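Local coordinates for glycosyl hydrolases family 2, sugar binding domain protein (Bacteroides uniformis str. 3978 T3 ii, PDB 6D1P) that probably hydrolyses O-glycosidic bonds as a beta-glucuronidase of glycosyl hydrolase family 2 from a human gut bacterium, at residues T505-S517 with Q564-W576. Sequence-based numbering, arbitrary orientation.
Sequences TTRFLHAEWGGDS and QETMPRLTGSLFW
Trp513 lays its indole over CA and CB of Phe575, turned there by a first torsion that sets CG between its own N and carbonyl carbon (chi1 61°). From CB outward, CG and CD1 sit over Phe575 CA, which lies 3.8 Å from the centroid of the Trp513 five-membered ring in a CH-pi contact; CD1 also nears Leu574 O. Trp513 NE1 at the ring edge gives a weak, bent hydrogen bond to Ser573 OG (3.0 Å), an oxygen that also accepts from Gln564 NE2. CD2 and CE2 meet Phe575 CB over one face, Trp513 CE2 at 3.6 Å, and Trp513 CZ2 ends 4.0 Å from Gln564 NE2. The contact joins parallel strands 510-511 and 572-574 of the TIM barrel, the latter also pairing with strand 321-329. His510 N to Gly572 O, Leu574 N to His510 O (2.9 Å) and Glu512 N to Leu574 O form the ladder; Trp576 N to Trp513 O extends it. With an alanine at Trp513, Ser573 OG would probably lose its indole donor and a gap would open over Phe575 CB. Glu512 runs alongside Trp576, Glu512 CD 3.8 Å from Trp576 CE3, while OE2 salt-bridges Arg362 and OE1 hydrogen-bonds a glycerol, probably from the crystallisation liquor. Thr571 OG1 donates to a lone pair of Phe508 O (2.6 Å).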
ATOM      1  N   THR A 505      21.541  39.701  15.618  1.00 31.31           N
ATOM      2  CA  THR A 505      20.330  39.358  16.351  1.00 33.07           C
ATOM      3  C   THR A 505      20.608  39.527  17.832  1.00 28.77           C
ATOM      4  O   THR A 505      21.745  39.379  18.280  1.00 33.62           O
ATOM      5  CB  THR A 505      19.863  37.918  16.036  1.00 37.67           C
ATOM      6  OG1 THR A 505      18.599  37.654  16.668  1.00 36.25           O
ATOM      7  CG2 THR A 505      20.885  36.890  16.521  1.00 28.58           C
ATOM      8  N   THR A 506      19.555  39.831  18.586  1.00 27.94           N
ATOM      9  CA  THR A 506      19.723  40.131  20.003  1.00 31.31           C
ATOM     10  C   THR A 506      20.388  38.971  20.733  1.00 33.22           C
ATOM     11  O   THR A 506      21.433  39.136  21.379  1.00 33.48           O
ATOM     12  CB  THR A 506      18.364  40.447  20.626  1.00 33.27           C
ATOM     13  OG1 THR A 506      17.641  41.306  19.749  1.00 34.11           O
ATOM     14  CG2 THR A 506      18.540  41.125  21.978  1.00 31.28           C
ATOM     15  N   ARG A 507      19.783  37.786  20.646  1.00 27.18           N
ATOM     16  CA  ARG A 507      20.277  36.590  21.318  1.00 28.31           C
ATOM     17  C   ARG A 507      20.388  35.488  20.283  1.00 29.98           C
ATOM     18  O   ARG A 507      19.378  35.097  19.677  1.00 28.18           O
ATOM     19  CB  ARG A 507      19.355  36.172  22.462  1.00 26.93           C
ATOM     20  CG  ARG A 507      19.410  37.107  23.625  1.00 29.98           C
ATOM     21  CD  ARG A 507      18.303  36.826  24.599  1.00 28.01           C
ATOM     22  NE  ARG A 507      18.495  37.574  25.839  1.00 28.72           N
ATOM     23  CZ  ARG A 507      18.112  38.838  26.029  1.00 37.01           C
ATOM     24  NH1 ARG A 507      17.511  39.516  25.054  1.00 34.31           N
ATOM     25  NH2 ARG A 507      18.333  39.430  27.202  1.00 34.56           N
ATOM     26  N   PHE A 508      21.609  34.998  20.081  1.00 25.05           N
ATOM     27  CA  PHE A 508      21.950  34.119  18.976  1.00 24.64           C
ATOM     28  C   PHE A 508      22.221  32.711  19.485  1.00 29.95           C
ATOM     29  O   PHE A 508      22.810  32.526  20.556  1.00 27.49           O
ATOM     30  CB  PHE A 508      23.170  34.654  18.235  1.00 26.13           C
ATOM     31  CG  PHE A 508      23.722  33.726  17.179  1.00 25.26           C
ATOM     32  CD1 PHE A 508      24.641  32.743  17.508  1.00 24.15           C
ATOM     33  CD2 PHE A 508      23.363  33.880  15.847  1.00 24.28           C
ATOM     34  CE1 PHE A 508      25.175  31.911  16.539  1.00 22.83           C
ATOM     35  CE2 PHE A 508      23.895  33.060  14.871  1.00 22.38           C
ATOM     36  CZ  PHE A 508      24.803  32.065  15.220  1.00 23.69           C
ATOM     37  N   LEU A 509      21.816  31.722  18.694  1.00 24.62           N
ATOM     38  CA  LEU A 509      22.093  30.328  18.993  1.00 22.94           C
ATOM     39  C   LEU A 509      22.164  29.611  17.661  1.00 24.85           C
ATOM     40  O   LEU A 509      21.242  29.744  16.851  1.00 25.06           O
ATOM     41  CB  LEU A 509      20.995  29.747  19.888  1.00 25.25           C
ATOM     42  CG  LEU A 509      21.114  28.299  20.348  1.00 31.52           C
ATOM     43  CD1 LEU A 509      22.504  28.026  20.928  1.00 29.89           C
ATOM     44  CD2 LEU A 509      20.030  28.007  21.378  1.00 26.78           C
ATOM     45  N   HIS A 510      23.254  28.899  17.399  1.00 21.35           N
ATOM     46  CA  HIS A 510      23.409  28.283  16.086  1.00 23.75           C
ATOM     47  C   HIS A 510      22.772  26.891  16.101  1.00 24.14           C
ATOM     48  O   HIS A 510      23.372  25.921  16.561  1.00 28.31           O
ATOM     49  CB  HIS A 510      24.868  28.234  15.661  1.00 16.90           C
ATOM     50  CG  HIS A 510      25.061  27.689  14.283  1.00 21.53           C
ATOM     51  ND1 HIS A 510      26.231  27.846  13.574  1.00 20.26           N
ATOM     52  CD2 HIS A 510      24.229  26.974  13.483  1.00 20.28           C
ATOM     53  CE1 HIS A 510      26.115  27.255  12.399  1.00 22.12           C
ATOM     54  NE2 HIS A 510      24.913  26.711  12.321  1.00 20.49           N
ATOM     55  N   ALA A 511      21.557  26.791  15.579  1.00 21.55           N
ATOM     56  CA  ALA A 511      20.871  25.509  15.430  1.00 24.22           C
ATOM     57  C   ALA A 511      21.048  25.020  13.999  1.00 19.92           C
ATOM     58  O   ALA A 511      20.642  25.710  13.054  1.00 20.84           O
ATOM     59  CB  ALA A 511      19.385  25.628  15.770  1.00 20.80           C
ATOM     60  N   GLU A 512      21.686  23.851  13.861  1.00 18.73           N
ATOM     61  CA  GLU A 512      21.867  23.059  12.645  1.00 22.18           C
ATOM     62  C   GLU A 512      23.137  23.470  11.917  1.00 20.11           C
ATOM     63  O   GLU A 512      23.287  24.629  11.523  1.00 21.75           O
ATOM     64  CB  GLU A 512      20.653  23.142  11.694  1.00 17.94           C
ATOM     65  CG  GLU A 512      19.363  22.634  12.302  1.00 19.70           C
ATOM     66  CD  GLU A 512      18.248  22.394  11.261  1.00 21.45           C
ATOM     67  OE1 GLU A 512      18.564  22.156  10.074  1.00 20.19           O
ATOM     68  OE2 GLU A 512      17.053  22.475  11.636  1.00 20.62           O
ATOM     69  N   TRP A 513      24.049  22.511  11.754  1.00 20.29           N
ATOM     70  CA  TRP A 513      25.240  22.586  10.919  1.00 18.20           C
ATOM     71  C   TRP A 513      25.842  21.194  10.868  1.00 19.22           C
ATOM     72  O   TRP A 513      25.533  20.339  11.702  1.00 21.44           O
ATOM     73  CB  TRP A 513      26.274  23.582  11.457  1.00 21.82           C
ATOM     74  CG  TRP A 513      26.787  23.237  12.812  1.00 18.14           C
ATOM     75  CD1 TRP A 513      26.225  23.572  14.010  1.00 21.06           C
ATOM     76  CD2 TRP A 513      27.974  22.496  13.119  1.00 22.84           C
ATOM     77  NE1 TRP A 513      26.986  23.080  15.049  1.00 20.18           N
ATOM     78  CE2 TRP A 513      28.074  22.429  14.525  1.00 21.06           C
ATOM     79  CE3 TRP A 513      28.973  21.897  12.342  1.00 21.60           C
ATOM     80  CZ2 TRP A 513      29.131  21.792  15.164  1.00 22.41           C
ATOM     81  CZ3 TRP A 513      30.012  21.256  12.980  1.00 21.76           C
ATOM     82  CH2 TRP A 513      30.085  21.204  14.375  1.00 23.24           C
ATOM     83  N   GLY A 514      26.729  20.988   9.905  1.00 19.82           N
ATOM     84  CA  GLY A 514      27.361  19.699   9.702  1.00 16.86           C
ATOM     85  C   GLY A 514      27.302  19.304   8.241  1.00 20.79           C
ATOM     86  O   GLY A 514      27.617  20.125   7.369  1.00 19.75           O
ATOM     87  N   GLY A 515      26.854  18.085   7.955  1.00 22.16           N
ATOM     88  CA  GLY A 515      26.713  17.638   6.584  1.00 18.81           C
ATOM     89  C   GLY A 515      26.643  16.129   6.495  1.00 24.99           C
ATOM     90  O   GLY A 515      26.848  15.409   7.478  1.00 23.72           O
ATOM     91  N   ASP A 516      26.326  15.658   5.284  1.00 20.42           N
ATOM     92  CA  ASP A 516      26.110  14.238   5.049  1.00 24.37           C
ATOM     93  C   ASP A 516      27.432  13.502   4.902  1.00 23.64           C
ATOM     94  O   ASP A 516      28.402  14.022   4.337  1.00 23.78           O
ATOM     95  CB  ASP A 516      25.273  14.003   3.779  1.00 20.66           C
ATOM     96  CG  ASP A 516      23.830  14.511   3.907  1.00 24.43           C
ATOM     97  OD1 ASP A 516      22.932  13.705   4.231  1.00 23.34           O
ATOM     98  OD2 ASP A 516      23.585  15.726   3.696  1.00 24.54           O
ATOM     99  N   SER A 517      27.455  12.263   5.387  1.00 19.87           N
ATOM    100  CA  SER A 517      28.542  11.365   5.042  1.00 20.56           C
ATOM    101  C   SER A 517      27.988   9.952   4.902  1.00 19.43           C
ATOM    102  O   SER A 517      27.268   9.465   5.773  1.00 19.34           O
ATOM    103  CB  SER A 517      29.683  11.415   6.075  1.00 18.26           C
ATOM    104  OG  SER A 517      29.248  11.080   7.373  1.00 19.92           O
ATOM    105  N   GLN A 564      35.167  26.799  17.850  1.00 25.17           N
ATOM    106  CA  GLN A 564      34.310  27.162  18.970  1.00 31.73           C
ATOM    107  C   GLN A 564      35.093  27.452  20.244  1.00 33.55           C
ATOM    108  O   GLN A 564      34.565  28.127  21.135  1.00 31.92           O
ATOM    109  CB  GLN A 564      33.264  26.074  19.205  1.00 26.26           C
ATOM    110  CG  GLN A 564      32.336  25.975  17.999  1.00 31.05           C
ATOM    111  CD  GLN A 564      31.101  25.129  18.206  1.00 23.35           C
ATOM    112  OE1 GLN A 564      30.860  24.588  19.280  1.00 25.33           O
ATOM    113  NE2 GLN A 564      30.303  25.019  17.161  1.00 27.79           N
ATOM    114  N   GLU A 565      36.329  26.965  20.355  1.00 34.34           N
ATOM    115  CA  GLU A 565      37.128  27.232  21.543  1.00 34.96           C
ATOM    116  C   GLU A 565      37.604  28.680  21.606  1.00 36.05           C
ATOM    117  O   GLU A 565      38.025  29.132  22.671  1.00 43.52           O
ATOM    118  CB  GLU A 565      38.331  26.297  21.583  1.00 34.08           C
ATOM    119  CG  GLU A 565      37.997  24.836  21.805  1.00 36.57           C
ATOM    120  CD  GLU A 565      39.239  23.950  21.851  1.00 42.22           C
ATOM    121  OE1 GLU A 565      40.379  24.490  21.902  1.00 46.86           O
ATOM    122  OE2 GLU A 565      39.065  22.713  21.838  1.00 41.96           O
ATOM    123  N   THR A 566      37.556  29.404  20.489  1.00 38.14           N
ATOM    124  CA  THR A 566      38.028  30.778  20.395  1.00 31.74           C
ATOM    125  C   THR A 566      36.879  31.766  20.189  1.00 36.28           C
ATOM    126  O   THR A 566      37.081  32.845  19.630  1.00 40.86           O
ATOM    127  CB  THR A 566      39.049  30.914  19.261  1.00 33.37           C
ATOM    128  OG1 THR A 566      38.387  31.188  18.014  1.00 39.93           O
ATOM    129  CG2 THR A 566      39.834  29.636  19.116  1.00 39.09           C
ATOM    130  N   MET A 567      35.669  31.423  20.637  1.00 32.98           N
ATOM    131  CA  MET A 567      34.490  32.278  20.457  1.00 29.86           C
ATOM    132  C   MET A 567      33.811  32.498  21.796  1.00 34.16           C
ATOM    133  O   MET A 567      32.854  31.790  22.145  1.00 29.02           O
ATOM    134  CB  MET A 567      33.502  31.677  19.469  1.00 29.44           C
ATOM    135  CG  MET A 567      34.055  31.436  18.090  1.00 31.52           C
ATOM    136  SD  MET A 567      32.730  30.870  17.013  1.00 45.87           S
ATOM    137  CE  MET A 567      33.661  30.344  15.595  1.00 33.60           C
ATOM    138  N   PRO A 568      34.270  33.489  22.565  1.00 25.61           N
ATOM    139  CA  PRO A 568      33.683  33.735  23.886  1.00 27.16           C
ATOM    140  C   PRO A 568      32.256  34.262  23.849  1.00 29.11           C
ATOM    141  O   PRO A 568      31.544  34.106  24.847  1.00 32.05           O
ATOM    142  CB  PRO A 568      34.640  34.771  24.507  1.00 29.09           C
ATOM    143  CG  PRO A 568      35.281  35.445  23.346  1.00 24.62           C
ATOM    144  CD  PRO A 568      35.396  34.389  22.272  1.00 32.33           C
ATOM    145  N   ARG A 569      31.803  34.899  22.769  1.00 29.70           N
ATOM    146  CA  ARG A 569      30.409  35.350  22.770  1.00 34.50           C
ATOM    147  C   ARG A 569      29.399  34.261  22.436  1.00 32.84           C
ATOM    148  O   ARG A 569      28.200  34.494  22.635  1.00 33.50           O
ATOM    149  CB  ARG A 569      30.180  36.474  21.767  1.00 39.52           C
ATOM    150  CG  ARG A 569      30.932  37.741  22.040  1.00 41.55           C
ATOM    151  CD  ARG A 569      31.455  38.220  20.714  1.00 42.06           C
ATOM    152  NE  ARG A 569      30.519  39.071  19.993  1.00 39.59           N
ATOM    153  CZ  ARG A 569      30.410  39.098  18.671  1.00 38.62           C
ATOM    154  NH1 ARG A 569      31.147  38.283  17.924  1.00 40.58           N
ATOM    155  NH2 ARG A 569      29.555  39.925  18.097  1.00 33.58           N
ATOM    156  N   LEU A 570      29.837  33.105  21.926  1.00 29.72           N
ATOM    157  CA  LEU A 570      28.928  32.096  21.374  1.00 27.56           C
ATOM    158  C   LEU A 570      28.172  31.388  22.491  1.00 23.96           C
ATOM    159  O   LEU A 570      28.776  30.725  23.330  1.00 29.01           O
ATOM    160  CB  LEU A 570      29.706  31.081  20.529  1.00 25.14           C
ATOM    161  CG  LEU A 570      28.940  29.948  19.808  1.00 30.55           C
ATOM    162  CD1 LEU A 570      27.908  30.522  18.845  1.00 22.27           C
ATOM    163  CD2 LEU A 570      29.903  29.032  19.065  1.00 20.61           C
ATOM    164  N   THR A 571      26.850  31.522  22.514  1.00 26.15           N
ATOM    165  CA  THR A 571      26.076  30.669  23.404  1.00 27.45           C
ATOM    166  C   THR A 571      26.382  29.193  23.139  1.00 30.08           C
ATOM    167  O   THR A 571      26.668  28.427  24.069  1.00 27.24           O
ATOM    168  CB  THR A 571      24.582  30.958  23.249  1.00 30.37           C
ATOM    169  OG1 THR A 571      24.189  30.766  21.886  1.00 25.94           O
ATOM    170  CG2 THR A 571      24.287  32.386  23.657  1.00 29.40           C
ATOM    171  N   GLY A 572      26.369  28.787  21.874  1.00 29.56           N
ATOM    172  CA  GLY A 572      26.645  27.408  21.528  1.00 29.10           C
ATOM    173  C   GLY A 572      25.996  27.027  20.209  1.00 30.00           C
ATOM    174  O   GLY A 572      25.497  27.877  19.466  1.00 24.78           O
ATOM    175  N   SER A 573      26.012  25.724  19.934  1.00 24.51           N
ATOM    176  CA  SER A 573      25.384  25.244  18.714  1.00 23.10           C
ATOM    177  C   SER A 573      24.833  23.840  18.920  1.00 29.41           C
ATOM    178  O   SER A 573      25.130  23.168  19.913  1.00 25.74           O
ATOM    179  CB  SER A 573      26.361  25.244  17.553  1.00 19.68           C
ATOM    180  OG  SER A 573      27.321  24.234  17.767  1.00 21.68           O
ATOM    181  N   LEU A 574      24.016  23.406  17.947  1.00 25.95           N
ATOM    182  CA  LEU A 574      23.554  22.024  17.834  1.00 20.68           C
ATOM    183  C   LEU A 574      23.828  21.571  16.412  1.00 23.23           C
ATOM    184  O   LEU A 574      23.211  22.083  15.470  1.00 23.53           O
ATOM    185  CB  LEU A 574      22.066  21.897  18.154  1.00 20.40           C
ATOM    186  CG  LEU A 574      21.623  22.628  19.422  1.00 25.47           C
ATOM    187  CD1 LEU A 574      20.917  23.956  19.078  1.00 23.55           C
ATOM    188  CD2 LEU A 574      20.741  21.747  20.275  1.00 24.35           C
ATOM    189  N   PHE A 575      24.744  20.624  16.234  1.00 20.04           N
ATOM    190  CA  PHE A 575      24.921  20.114  14.887  1.00 21.03           C
ATOM    191  C   PHE A 575      23.735  19.229  14.524  1.00 22.19           C
ATOM    192  O   PHE A 575      23.038  18.699  15.392  1.00 22.56           O
ATOM    193  CB  PHE A 575      26.259  19.380  14.726  1.00 21.86           C
ATOM    194  CG  PHE A 575      26.321  18.012  15.364  1.00 24.92           C
ATOM    195  CD1 PHE A 575      26.795  17.858  16.668  1.00 25.00           C
ATOM    196  CD2 PHE A 575      25.994  16.866  14.629  1.00 20.98           C
ATOM    197  CE1 PHE A 575      26.900  16.585  17.248  1.00 22.32           C
ATOM    198  CE2 PHE A 575      26.073  15.592  15.196  1.00 20.56           C
ATOM    199  CZ  PHE A 575      26.535  15.446  16.501  1.00 26.36           C
ATOM    200  N   TRP A 576      23.456  19.147  13.226  1.00 24.27           N
ATOM    201  CA  TRP A 576      22.389  18.307  12.685  1.00 20.73           C
ATOM    202  C   TRP A 576      23.081  17.219  11.882  1.00 18.97           C
ATOM    203  O   TRP A 576      23.644  17.495  10.817  1.00 19.90           O
ATOM    204  CB  TRP A 576      21.421  19.115  11.821  1.00 21.42           C
ATOM    205  CG  TRP A 576      20.264  18.305  11.260  1.00 21.14           C
ATOM    206  CD1 TRP A 576      20.298  17.449  10.201  1.00 19.80           C
ATOM    207  CD2 TRP A 576      18.921  18.285  11.752  1.00 18.18           C
ATOM    208  NE1 TRP A 576      19.064  16.879  10.015  1.00 19.68           N
ATOM    209  CE2 TRP A 576      18.197  17.375  10.950  1.00 20.44           C
ATOM    210  CE3 TRP A 576      18.258  18.951  12.793  1.00 17.69           C
ATOM    211  CZ2 TRP A 576      16.829  17.125  11.139  1.00 18.92           C
ATOM    212  CZ3 TRP A 576      16.908  18.696  12.998  1.00 20.00           C
ATOM    213  CH2 TRP A 576      16.203  17.783  12.171  1.00 20.28           C
TER
HETATM  214  O   HOH W   1      26.021  33.567  20.933  1.00 30.55           O
HETATM  215  O   HOH W   2      26.193  16.734  10.134  1.00 16.91           O